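Local coordinates for protein pectate lyase/Amb allergen (Acidovorax citrulli, PDB 4HWV) that probably cleaves pectate, the de-esterified form of plant pectin, by calcium-assisted beta-elimination, and carries a bound calcium ion, at residues A[51-56]-A[87-92]; A[60-63]-A[69-72]; A[65-70]-A[152-157]; A[101-106]-A[207-212]. All coordinates share one frame; numbering follows the deposited sequence.

In the fold
Followed from the N terminus, the chain first enters helix 50-57, and interaction 1 closes a loop of about thirty residues by bringing this helix against the end of strand 86-88 and the loop after it. Inside that loop lies interaction 2, a small hairpin made of 60-63 and 69-72. Interaction 3 starts from the same hairpin, sharing Ser-69 and Val-70 with it, and reaches forward to helix 143-159, so that it crosses interaction 1. Interaction 4 begins after interaction 1 has closed and crosses interaction 3, joining helix 100-105 to the loop before strand 211-213. Together they tie the helices and loops of one end to the parallel beta-helix.

Interaction 1 of 4, residues A[51-56]-A[87-92]; sequences NELIQA and IDLNVD
Leu-53 and Leu-89 meet with their side chains at about a right angle, the CD2 methyl of Leu-53 lying 4.1 Å from the CD2 methyl of Leu-89. Leu-53 can reach that far because its CG stands anti to the backbone N (chi1 172°), which carries the branch forward from a CB already directed at the partner segment. A different part of the same leucine meets Ile-87: here CB, close to the helix backbone, lies 4.3 Å from CD1 at the far end of the isoleucine. One leucine therefore serves two partners, with a branch end for one and its base for the other, and all three residues are buried.

At the polar margin a water donates to Asn-51 OD1 at 2.7 Å and to Asp-92 O at 2.8 Å, while Asn-51 ND2 bonds directly to Gly-93 O. That loop leaves the strand through an Asx turn, in which Asp-88 OD1 accepts from Asn-90 N, the donor lying above the carboxylate plane.

Around this contact, Val-47 of strand 44-47 touches Ile-87 and Ile-81 of strand 79-83 packs on Leu-53, so helix 50-57 packs against these strands, consistent with the N-terminal helical cap of parallel beta-helix pectate lyases.

Interaction 2 of 4, residues A[60-63]-A[69-72]; sequences NTAV and SVQG
Val-63 O takes two donors at once: Gln-71 N at 3.0 Å, along a nearly straight N-H...O path of 173°, and a water at 2.8 Å. The CA-H of Val-70 also approaches this oxygen as a longer contact. The return bond, from Val-63 N to Gln-71 O, is shorter at 2.8 Å, and its donor is tilted 25° from the carbonyl plane. Val-63 and Gln-71 thus form an antiparallel hydrogen-bonded pair whose side chains share one face. Gln-71 CG lies anti to its carbonyl carbon, and the chain then runs out extended, bringing OE1 to 2.9 Å from the same water; the water ties side chain to backbone across the pair.

Ala-62 and Val-70 meet on their own account, Ala-62 CB being 4.1 Å from Val-70 CG1. Both also touch Ile-54, which places this apolar patch against helix 50-57. Beyond the pair, the backbones come close at Gly-72, whose CA sits 3.7 Å from Thr-61 O. Its phi of 143° belongs to the backbone region favoured by glycine. The hydroxyl of Thr-61 is hydrogen-bonded to Tyr-58 O and Thr-73 N, tying it to the chain on both sides of the hairpin.

Two short antiparallel strands, 63-64 and 70-71, joined by a brief loop at the protein surface, make this a beta hairpin.

Interaction 3 of 4, residues A[65-70]-A[152-157]; sequences APDGSV and AELQRR
Arg-157 lays one face of its guanidinium over Ser-69, and its route there can be traced outward from CB. CG lies anti to the carbonyl carbon, the next torsion is extended, and a bend at chi3 (68°) folds the tip back toward the 65-70 loop. CZ then comes to 3.7 Å from Ser-69 CB, and NH2 closer still, 3.4 Å from the same CB. NH1 faces a water at the guanidinium edge, in its plane, at a distance too short (2.5 Å) to be taken at face value. The same water donates to Asp-67 OD2 at 2.7 Å, so it probably mediates between the two charges; direct separation is 4.5 Å from Asp-67 OD2 to Arg-157 NH1, too long for a salt bridge.

Asp-67 OD2 has an apolar neighbour as well, Leu-154 CD1 at 3.6 Å. Its other oxygen is gripped twice by one residue: Ser-69 OG donates to the syn lone pair of Asp-67 OD1 at 2.7 Å, while Ser-69 N reaches that oxygen on the anti side, 31° out of the carboxylate plane. These two bonds fix the rotation of the carboxylate and hold the serine hydroxyl. A further water accepts from Val-70 N and donates to Arg-157 O, bridging the hairpin to the helix backbone.

Asp-67 thereby closes an Asx turn that overlaps the end of the type I beta turn from Ala-65 to Gly-68, a compact connection between hairpin strands docked on helix 143-159.

Interaction 4 of 4, residues A[101-106]-A[207-212]; sequences DRYVAG and DDFPQW
Phe-209 and Tyr-103 are both set with CG anti to the carbonyl carbon, at chi1 values of -62° and -79°, which brings the Phe-209 ring to the base of the Tyr-103 side chain, where loop and helix meet. Their planes do not stack. The CE2 corner of Phe-209 comes in obliquely against the root of the tyrosine, 3.6 Å from Tyr-103 CB, while Tyr-103 CD2 lies in the plane of the phenylalanine ring at its edge, 4.0 Å from CE2. The next helix residue takes the other corner: Val-104 CG2 is 4.0 Å from Phe-209 CE1 and 4.1 Å from Phe-209 CZ. The far end of the phenylalanine is therefore seated between two consecutive side chains.

In the right-handed parallel beta-helix of this family, excursions leave the coils, and here two of them meet: helix 100-105, inserted after strand 86-88, and the loop running from strand 201-203 to strand 211-213. Gln-118 of helix 118-129 and Ala-151 of helix 143-159 also touch the Phe-209 side chain.

The backbone carrying Phe-209 is shaped by an Asx turn, Asp-207 OD1 accepting from Phe-209 N at 2.8 Å, with the donor on the anti side and 28° out of the carboxylate plane. Asp-207 OD2 bonds to Glu-225 N. At the opposite end of Tyr-103, the hydroxyl is hydrogen-bonded to Asn-90 OD1.

Interaction 1 of 4, residues A[51-56]-A[87-92]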
loop_
_atom_site.group_PDB
_atom_site.type_symbol
_atom_site.label_atom_id
_atom_site.label_comp_id
_atom_site.label_asym_id
_atom_site.label_seq_id
_atom_site.Cartn_x
_atom_site.Cartn_y
_atom_site.Cartn_z
ATOM N N ASN A 51 9.466 -16.443 14.915
ATOM C CA ASN A 51 9.983 -17.384 15.905
ATOM C C ASN A 51 11.507 -17.336 15.992
ATOM O O ASN A 51 12.079 -17.281 17.091
ATOM C CB ASN A 51 9.535 -18.822 15.614
ATOM C CG ASN A 51 8.056 -19.057 15.900
ATOM O OD1 ASN A 51 7.424 -18.308 16.627
ATOM N ND2 ASN A 51 7.518 -20.145 15.372
ATOM N N GLU A 52 12.172 -17.347 14.838
ATOM C CA GLU A 52 13.636 -17.292 14.816
ATOM C C GLU A 52 14.168 -15.992 15.388
ATOM O O GLU A 52 15.153 -15.979 16.127
ATOM C CB GLU A 52 14.154 -17.478 13.400
ATOM C CG GLU A 52 13.880 -18.887 12.828
ATOM C CD GLU A 52 14.350 -19.047 11.396
ATOM O OE1 GLU A 52 14.826 -18.068 10.801
ATOM O OE2 GLU A 52 14.261 -20.170 10.858
ATOM N N LEU A 53 13.502 -14.887 15.057
ATOM C CA LEU A 53 13.902 -13.587 15.596
ATOM C C LEU A 53 13.816 -13.594 17.135
ATOM O O LEU A 53 14.753 -13.177 17.828
ATOM C CB LEU A 53 13.002 -12.492 15.016
ATOM C CG LEU A 53 13.201 -11.112 15.641
ATOM C CD1 LEU A 53 14.603 -10.547 15.438
ATOM C CD2 LEU A 53 12.179 -10.155 15.038
ATOM N N ILE A 54 12.691 -14.064 17.666
ATOM C CA ILE A 54 12.527 -14.145 19.117
ATOM C C ILE A 54 13.578 -15.059 19.759
ATOM O O ILE A 54 14.179 -14.698 20.768
ATOM C CB ILE A 54 11.094 -14.571 19.486
ATOM C CG1 ILE A 54 10.125 -13.445 19.138
ATOM C CG2 ILE A 54 10.993 -14.956 20.977
ATOM C CD1 ILE A 54 8.667 -13.892 19.072
ATOM N N GLN A 55 13.830 -16.239 19.183
ATOM C CA GLN A 55 14.836 -17.105 19.788
ATOM C C GLN A 55 16.218 -16.441 19.797
ATOM O O GLN A 55 16.988 -16.593 20.749
ATOM C CB GLN A 55 14.916 -18.474 19.102
ATOM C CG GLN A 55 13.685 -19.359 19.293
ATOM C CD GLN A 55 13.335 -19.669 20.747
ATOM O OE1 GLN A 55 14.091 -19.381 21.684
ATOM N NE2 GLN A 55 12.157 -20.253 20.936
ATOM N N ALA A 56 16.552 -15.698 18.750
ATOM C CA ALA A 56 17.838 -15.004 18.727
ATOM C C ALA A 56 17.902 -13.957 19.844
ATOM O O ALA A 56 18.892 -13.850 20.583
ATOM C CB ALA A 56 18.082 -14.380 17.361
ATOM N N ILE A 87 10.174 -10.569 7.611
ATOM C CA ILE A 87 9.629 -11.117 8.843
ATOM C C ILE A 87 8.318 -10.406 9.170
ATOM O O ILE A 87 8.304 -9.207 9.436
ATOM C CB ILE A 87 10.630 -10.977 10.005
ATOM C CG1 ILE A 87 11.884 -11.791 9.668
ATOM C CG2 ILE A 87 9.984 -11.417 11.330
ATOM C CD1 ILE A 87 12.944 -11.809 10.741
ATOM N N ASP A 88 7.227 -11.159 9.136
ATOM C CA ASP A 88 5.912 -10.655 9.495
ATOM C C ASP A 88 5.730 -10.898 10.985
ATOM O O ASP A 88 5.741 -12.040 11.454
ATOM C CB ASP A 88 4.857 -11.443 8.709
ATOM C CG ASP A 88 3.442 -10.892 8.874
ATOM O OD1 ASP A 88 3.244 -9.916 9.628
ATOM O OD2 ASP A 88 2.527 -11.470 8.257
ATOM N N LEU A 89 5.537 -9.817 11.738
ATOM C CA LEU A 89 5.364 -9.937 13.183
ATOM C C LEU A 89 3.934 -10.238 13.616
ATOM O O LEU A 89 3.723 -10.613 14.764
ATOM C CB LEU A 89 5.866 -8.680 13.908
ATOM C CG LEU A 89 7.368 -8.398 13.750
ATOM C CD1 LEU A 89 7.716 -7.098 14.455
ATOM C CD2 LEU A 89 8.218 -9.580 14.269
ATOM N N ASN A 90 2.952 -10.059 12.721
ATOM C CA ASN A 90 1.542 -10.272 13.080
ATOM C C ASN A 90 1.152 -11.708 12.755
ATOM O O ASN A 90 0.253 -11.965 11.943
ATOM C CB ASN A 90 0.647 -9.248 12.373
ATOM C CG ASN A 90 -0.780 -9.261 12.891
ATOM O OD1 ASN A 90 -1.015 -9.261 14.094
ATOM N ND2 ASN A 90 -1.733 -9.277 11.980
ATOM N N VAL A 91 1.850 -12.649 13.397
ATOM C CA VAL A 91 1.643 -14.084 13.162
ATOM C C VAL A 91 1.659 -14.844 14.481
ATOM O O VAL A 91 2.247 -14.373 15.465
ATOM C CB VAL A 91 2.689 -14.685 12.209
ATOM C CG1 VAL A 91 2.733 -13.897 10.890
ATOM C CG2 VAL A 91 4.076 -14.722 12.859
ATOM N N ASP A 92 1.042 -16.018 14.495
ATOM C CA ASP A 92 1.002 -16.817 15.711
ATOM C C ASP A 92 2.242 -17.713 15.839
ATOM O O ASP A 92 3.212 -17.555 15.082
ATOM C CB ASP A 92 -0.317 -17.616 15.834
ATOM C CG ASP A 92 -0.451 -18.705 14.786
ATOM O OD1 ASP A 92 0.560 -19.072 14.139
ATOM O OD2 ASP A 92 -1.571 -19.240 14.613
HETATM O O HOH W 1 5.653 -16.393 15.888
#

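Interaction 2 of 4, residues A[60-63]-A[69-72]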
loop_
_atom_site.group_PDB
_atom_site.type_symbol
_atom_site.label_atom_id
_atom_site.label_comp_id
_atom_site.label_asym_id
_atom_site.label_seq_id
_atom_site.Cartn_x
_atom_site.Cartn_y
_atom_site.Cartn_z
ATOM N N ASN A 60 17.740 -18.473 22.672
ATOM C CA ASN A 60 17.130 -19.794 22.599
ATOM C C ASN A 60 16.454 -20.232 23.897
ATOM O O ASN A 60 16.239 -21.422 24.115
ATOM C CB ASN A 60 18.147 -20.837 22.094
ATOM C CG ASN A 60 18.391 -20.686 20.632
ATOM O OD1 ASN A 60 17.482 -20.893 19.841
ATOM N ND2 ASN A 60 19.608 -20.300 20.253
ATOM N N THR A 61 16.061 -19.262 24.723
ATOM C CA THR A 61 15.331 -19.590 25.942
ATOM C C THR A 61 13.833 -19.316 25.824
ATOM O O THR A 61 13.099 -19.543 26.772
ATOM C CB THR A 61 15.842 -18.810 27.169
ATOM O OG1 THR A 61 15.453 -17.434 27.043
ATOM C CG2 THR A 61 17.361 -18.939 27.335
ATOM N N ALA A 62 13.371 -18.817 24.681
ATOM C CA ALA A 62 11.957 -18.461 24.564
ATOM C C ALA A 62 11.069 -19.686 24.426
ATOM O O ALA A 62 11.448 -20.667 23.788
ATOM C CB ALA A 62 11.724 -17.527 23.387
ATOM N N VAL A 63 9.894 -19.624 25.042
ATOM C CA VAL A 63 8.832 -20.557 24.732
ATOM C C VAL A 63 7.743 -19.731 24.076
ATOM O O VAL A 63 7.176 -18.814 24.688
ATOM C CB VAL A 63 8.295 -21.287 25.978
ATOM C CG1 VAL A 63 7.123 -22.187 25.597
ATOM C CG2 VAL A 63 9.409 -22.101 26.634
ATOM N N SER A 69 2.369 -15.673 21.888
ATOM C CA SER A 69 2.884 -14.981 23.057
ATOM C C SER A 69 4.150 -15.664 23.579
ATOM O O SER A 69 4.363 -16.864 23.359
ATOM C CB SER A 69 1.826 -14.862 24.157
ATOM O OG SER A 69 1.379 -16.121 24.601
ATOM N N VAL A 70 4.991 -14.886 24.259
ATOM C CA VAL A 70 6.342 -15.320 24.601
ATOM C C VAL A 70 6.605 -15.348 26.096
ATOM O O VAL A 70 6.241 -14.413 26.818
ATOM C CB VAL A 70 7.373 -14.351 23.969
ATOM C CG1 VAL A 70 8.797 -14.761 24.318
ATOM C CG2 VAL A 70 7.176 -14.258 22.453
ATOM N N GLN A 71 7.249 -16.428 26.541
ATOM C CA GLN A 71 7.871 -16.499 27.854
ATOM C C GLN A 71 9.353 -16.742 27.656
ATOM O O GLN A 71 9.740 -17.333 26.657
ATOM C CB GLN A 71 7.326 -17.691 28.636
ATOM C CG GLN A 71 5.835 -17.679 28.919
ATOM C CD GLN A 71 5.403 -18.988 29.555
ATOM O OE1 GLN A 71 5.014 -19.934 28.856
ATOM N NE2 GLN A 71 5.505 -19.065 30.879
ATOM N N GLY A 72 10.176 -16.302 28.596
ATOM C CA GLY A 72 11.586 -16.658 28.547
ATOM C C GLY A 72 12.483 -15.523 28.998
ATOM O O GLY A 72 12.007 -14.523 29.529
HETATM O O HOH W 2 4.768 -19.336 26.068
#

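Interaction 3 of 4, residues A[65-70]-A[152-157]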
loop_
_atom_site.group_PDB
_atom_site.type_symbol
_atom_site.label_atom_id
_atom_site.label_comp_id
_atom_site.label_asym_id
_atom_site.label_seq_id
_atom_site.Cartn_x
_atom_site.Cartn_y
_atom_site.Cartn_z
ATOM N N ALA A 65 4.194 -19.663 22.519
ATOM C CA ALA A 65 2.940 -20.386 22.625
ATOM C C ALA A 65 2.250 -20.493 21.278
ATOM O O ALA A 65 2.593 -19.766 20.350
ATOM C CB ALA A 65 2.026 -19.670 23.635
ATOM N N PRO A 66 1.249 -21.384 21.169
ATOM C CA PRO A 66 0.458 -21.427 19.928
ATOM C C PRO A 66 -0.065 -20.056 19.484
ATOM O O PRO A 66 -0.049 -19.761 18.275
ATOM C CB PRO A 66 -0.686 -22.382 20.287
ATOM C CG PRO A 66 -0.013 -23.377 21.255
ATOM C CD PRO A 66 0.892 -22.483 22.103
ATOM N N ASP A 67 -0.464 -19.213 20.432
ATOM C CA ASP A 67 -0.965 -17.899 20.046
ATOM C C ASP A 67 0.128 -16.883 19.698
ATOM O O ASP A 67 -0.179 -15.776 19.247
ATOM C CB ASP A 67 -1.974 -17.335 21.062
ATOM C CG ASP A 67 -1.367 -16.991 22.416
ATOM O OD1 ASP A 67 -0.132 -16.971 22.575
ATOM O OD2 ASP A 67 -2.161 -16.708 23.335
ATOM N N GLY A 68 1.391 -17.271 19.876
ATOM C CA GLY A 68 2.491 -16.389 19.558
ATOM C C GLY A 68 3.068 -15.664 20.758
ATOM O O GLY A 68 4.166 -15.117 20.667
ATOM N N SER A 69 2.369 -15.673 21.888
ATOM C CA SER A 69 2.884 -14.981 23.057
ATOM C C SER A 69 4.150 -15.664 23.579
ATOM O O SER A 69 4.363 -16.864 23.359
ATOM C CB SER A 69 1.826 -14.862 24.157
ATOM O OG SER A 69 1.379 -16.121 24.601
ATOM N N VAL A 70 4.991 -14.886 24.259
ATOM C CA VAL A 70 6.342 -15.320 24.601
ATOM C C VAL A 70 6.605 -15.348 26.096
ATOM O O VAL A 70 6.241 -14.413 26.818
ATOM C CB VAL A 70 7.373 -14.351 23.969
ATOM C CG1 VAL A 70 8.797 -14.761 24.318
ATOM C CG2 VAL A 70 7.176 -14.258 22.453
ATOM N N ALA A 152 -7.186 -6.481 21.710
ATOM C CA ALA A 152 -6.008 -5.620 21.550
ATOM C C ALA A 152 -4.855 -6.102 22.409
ATOM O O ALA A 152 -3.698 -5.977 22.018
ATOM C CB ALA A 152 -6.354 -4.172 21.908
ATOM N N GLU A 153 -5.168 -6.601 23.604
ATOM C CA GLU A 153 -4.137 -7.094 24.504
ATOM C C GLU A 153 -3.411 -8.302 23.925
ATOM O O GLU A 153 -2.191 -8.415 24.048
ATOM C CB GLU A 153 -4.721 -7.439 25.868
ATOM C CG GLU A 153 -3.657 -7.887 26.856
ATOM C CD GLU A 153 -2.718 -6.770 27.221
ATOM O OE1 GLU A 153 -3.155 -5.598 27.288
ATOM O OE2 GLU A 153 -1.539 -7.061 27.439
ATOM N N LEU A 154 -4.157 -9.212 23.298
ATOM C CA LEU A 154 -3.530 -10.344 22.617
ATOM C C LEU A 154 -2.686 -9.845 21.440
ATOM O O LEU A 154 -1.550 -10.273 21.289
ATOM C CB LEU A 154 -4.578 -11.377 22.173
ATOM C CG LEU A 154 -4.022 -12.605 21.433
ATOM C CD1 LEU A 154 -2.948 -13.317 22.263
ATOM C CD2 LEU A 154 -5.132 -13.572 21.061
ATOM N N GLN A 155 -3.202 -8.923 20.625
ATOM C CA GLN A 155 -2.370 -8.401 19.542
ATOM C C GLN A 155 -1.092 -7.748 20.069
ATOM O O GLN A 155 -0.020 -7.955 19.505
ATOM C CB GLN A 155 -3.159 -7.446 18.611
ATOM C CG GLN A 155 -2.294 -6.947 17.454
ATOM C CD GLN A 155 -3.078 -6.308 16.331
ATOM O OE1 GLN A 155 -3.934 -5.460 16.577
ATOM N NE2 GLN A 155 -2.819 -6.737 15.098
ATOM N N ARG A 156 -1.209 -6.979 21.150
ATOM C CA ARG A 156 -0.034 -6.358 21.758
ATOM C C ARG A 156 1.037 -7.394 22.091
ATOM O O ARG A 156 2.221 -7.206 21.796
ATOM C CB ARG A 156 -0.438 -5.600 23.015
ATOM C CG ARG A 156 0.721 -4.857 23.640
ATOM C CD ARG A 156 0.320 -4.200 24.953
ATOM N NE ARG A 156 -0.644 -3.097 24.822
ATOM C CZ ARG A 156 -0.326 -1.831 24.548
ATOM N NH1 ARG A 156 0.931 -1.482 24.317
ATOM N NH2 ARG A 156 -1.274 -0.901 24.509
ATOM N N ARG A 157 0.609 -8.512 22.676
ATOM C CA ARG A 157 1.535 -9.555 23.092
ATOM C C ARG A 157 2.132 -10.338 21.914
ATOM O O ARG A 157 3.165 -11.005 22.062
ATOM C CB ARG A 157 0.839 -10.471 24.086
ATOM C CG ARG A 157 0.511 -9.713 25.400
ATOM C CD ARG A 157 -0.397 -10.461 26.369
ATOM N NE ARG A 157 0.290 -11.622 26.906
ATOM C CZ ARG A 157 -0.073 -12.869 26.645
ATOM N NH1 ARG A 157 -1.130 -13.084 25.882
ATOM N NH2 ARG A 157 0.609 -13.894 27.156
HETATM O O HOH W 3 -1.720 -15.531 25.693
HETATM O O HOH W 4 4.452 -11.957 24.178
HETATM O O HOH W 5 3.299 -15.243 28.157
#

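Interaction 4 of 4, residues A[101-106]-A[207-212]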
loop_
_atom_site.group_PDB
_atom_site.type_symbol
_atom_site.label_atom_id
_atom_site.label_comp_id
_atom_site.label_asym_id
_atom_site.label_seq_id
_atom_site.Cartn_x
_atom_site.Cartn_y
_atom_site.Cartn_z
ATOM N N ASP A 101 -10.545 -11.369 13.335
ATOM C CA ASP A 101 -11.409 -12.433 13.848
ATOM C C ASP A 101 -10.692 -13.453 14.704
ATOM O O ASP A 101 -11.260 -13.963 15.660
ATOM C CB ASP A 101 -12.209 -13.095 12.733
ATOM C CG ASP A 101 -13.413 -12.282 12.375
ATOM O OD1 ASP A 101 -14.418 -12.438 13.089
ATOM O OD2 ASP A 101 -13.340 -11.462 11.431
ATOM N N ARG A 102 -9.450 -13.773 14.355
ATOM C CA ARG A 102 -8.643 -14.652 15.192
ATOM C C ARG A 102 -8.402 -14.022 16.574
ATOM O O ARG A 102 -8.496 -14.688 17.601
ATOM C CB ARG A 102 -7.295 -14.934 14.500
ATOM C CG ARG A 102 -7.335 -15.991 13.370
ATOM C CD ARG A 102 -6.681 -17.297 13.863
ATOM N NE ARG A 102 -7.574 -17.881 14.856
ATOM C CZ ARG A 102 -8.621 -18.648 14.575
ATOM N NH1 ARG A 102 -8.902 -18.980 13.319
ATOM N NH2 ARG A 102 -9.380 -19.078 15.566
ATOM N N TYR A 103 -8.058 -12.735 16.585
ATOM C CA TYR A 103 -7.805 -12.068 17.858
ATOM C C TYR A 103 -9.052 -12.050 18.738
ATOM O O TYR A 103 -8.957 -12.233 19.956
ATOM C CB TYR A 103 -7.281 -10.648 17.651
ATOM C CG TYR A 103 -5.812 -10.585 17.295
ATOM C CD1 TYR A 103 -4.854 -11.051 18.187
ATOM C CD2 TYR A 103 -5.379 -10.020 16.107
ATOM C CE1 TYR A 103 -3.517 -10.994 17.890
ATOM C CE2 TYR A 103 -4.022 -9.947 15.800
ATOM C CZ TYR A 103 -3.105 -10.431 16.700
ATOM O OH TYR A 103 -1.766 -10.354 16.425
ATOM N N VAL A 104 -10.217 -11.846 18.128
ATOM C CA VAL A 104 -11.471 -11.884 18.883
ATOM C C VAL A 104 -11.748 -13.307 19.405
ATOM O O VAL A 104 -12.039 -13.499 20.591
ATOM C CB VAL A 104 -12.644 -11.358 18.042
ATOM C CG1 VAL A 104 -13.986 -11.635 18.743
ATOM C CG2 VAL A 104 -12.434 -9.864 17.766
ATOM N N ALA A 105 -11.624 -14.298 18.523
ATOM C CA ALA A 105 -11.940 -15.684 18.869
ATOM C C ALA A 105 -10.979 -16.271 19.892
ATOM O O ALA A 105 -11.366 -17.134 20.670
ATOM C CB ALA A 105 -11.956 -16.557 17.610
ATOM N N GLY A 106 -9.732 -15.803 19.900
ATOM C CA GLY A 106 -8.688 -16.422 20.709
ATOM C C GLY A 106 -8.359 -15.622 21.967
ATOM O O GLY A 106 -7.362 -15.897 22.642
ATOM N N ASP A 207 -2.574 -1.432 14.130
ATOM C CA ASP A 207 -3.380 -1.831 15.281
ATOM C C ASP A 207 -4.772 -2.150 14.762
ATOM O O ASP A 207 -5.477 -1.272 14.258
ATOM C CB ASP A 207 -3.409 -0.650 16.262
ATOM C CG ASP A 207 -4.070 -0.967 17.579
ATOM O OD1 ASP A 207 -4.912 -1.892 17.659
ATOM O OD2 ASP A 207 -3.741 -0.259 18.563
ATOM N N ASP A 208 -5.163 -3.416 14.873
ATOM C CA ASP A 208 -6.482 -3.838 14.428
ATOM C C ASP A 208 -7.610 -3.465 15.371
ATOM O O ASP A 208 -8.768 -3.671 15.023
ATOM C CB ASP A 208 -6.483 -5.338 14.193
ATOM C CG ASP A 208 -5.869 -5.683 12.869
ATOM O OD1 ASP A 208 -6.466 -5.324 11.827
ATOM O OD2 ASP A 208 -4.799 -6.294 12.858
ATOM N N PHE A 209 -7.260 -2.912 16.537
ATOM C CA PHE A 209 -8.252 -2.601 17.572
ATOM C C PHE A 209 -8.051 -1.198 18.141
ATOM O O PHE A 209 -7.867 -1.027 19.348
ATOM C CB PHE A 209 -8.222 -3.690 18.653
ATOM C CG PHE A 209 -8.575 -5.038 18.098
ATOM C CD1 PHE A 209 -9.912 -5.353 17.841
ATOM C CD2 PHE A 209 -7.587 -5.959 17.763
ATOM C CE1 PHE A 209 -10.251 -6.558 17.259
ATOM C CE2 PHE A 209 -7.930 -7.173 17.179
ATOM C CZ PHE A 209 -9.266 -7.469 16.925
ATOM N N PRO A 210 -8.101 -0.173 17.270
ATOM C CA PRO A 210 -7.980 1.197 17.782
ATOM C C PRO A 210 -9.110 1.515 18.751
ATOM O O PRO A 210 -10.220 0.976 18.626
ATOM C CB PRO A 210 -8.098 2.053 16.515
ATOM C CG PRO A 210 -8.896 1.204 15.591
ATOM C CD PRO A 210 -8.451 -0.200 15.839
ATOM N N GLN A 211 -8.824 2.388 19.708
ATOM C CA GLN A 211 -9.785 2.761 20.717
ATOM C C GLN A 211 -10.333 4.128 20.388
ATOM O O GLN A 211 -9.586 5.035 20.032
ATOM C CB GLN A 211 -9.104 2.826 22.077
ATOM C CG GLN A 211 -10.045 3.182 23.230
ATOM C CD GLN A 211 -9.267 3.569 24.473
ATOM O OE1 GLN A 211 -8.464 4.510 24.441
ATOM N NE2 GLN A 211 -9.478 2.834 25.568
ATOM N N TRP A 212 -11.645 4.283 20.534
ATOM C CA TRP A 212 -12.234 5.612 20.461
ATOM C C TRP A 212 -12.148 6.271 21.840
ATOM O O TRP A 212 -12.639 5.718 22.824
ATOM C CB TRP A 212 -13.689 5.547 19.997
ATOM C CG TRP A 212 -14.390 6.873 20.033
ATOM C CD1 TRP A 212 -15.407 7.235 20.872
ATOM C CD2 TRP A 212 -14.153 8.011 19.180
ATOM N NE1 TRP A 212 -15.800 8.529 20.612
ATOM C CE2 TRP A 212 -15.060 9.024 19.572
ATOM C CE3 TRP A 212 -13.263 8.272 18.126
ATOM C CZ2 TRP A 212 -15.090 10.282 18.960
ATOM C CZ3 TRP A 212 -13.297 9.518 17.510
ATOM C CH2 TRP A 212 -14.209 10.517 17.939
#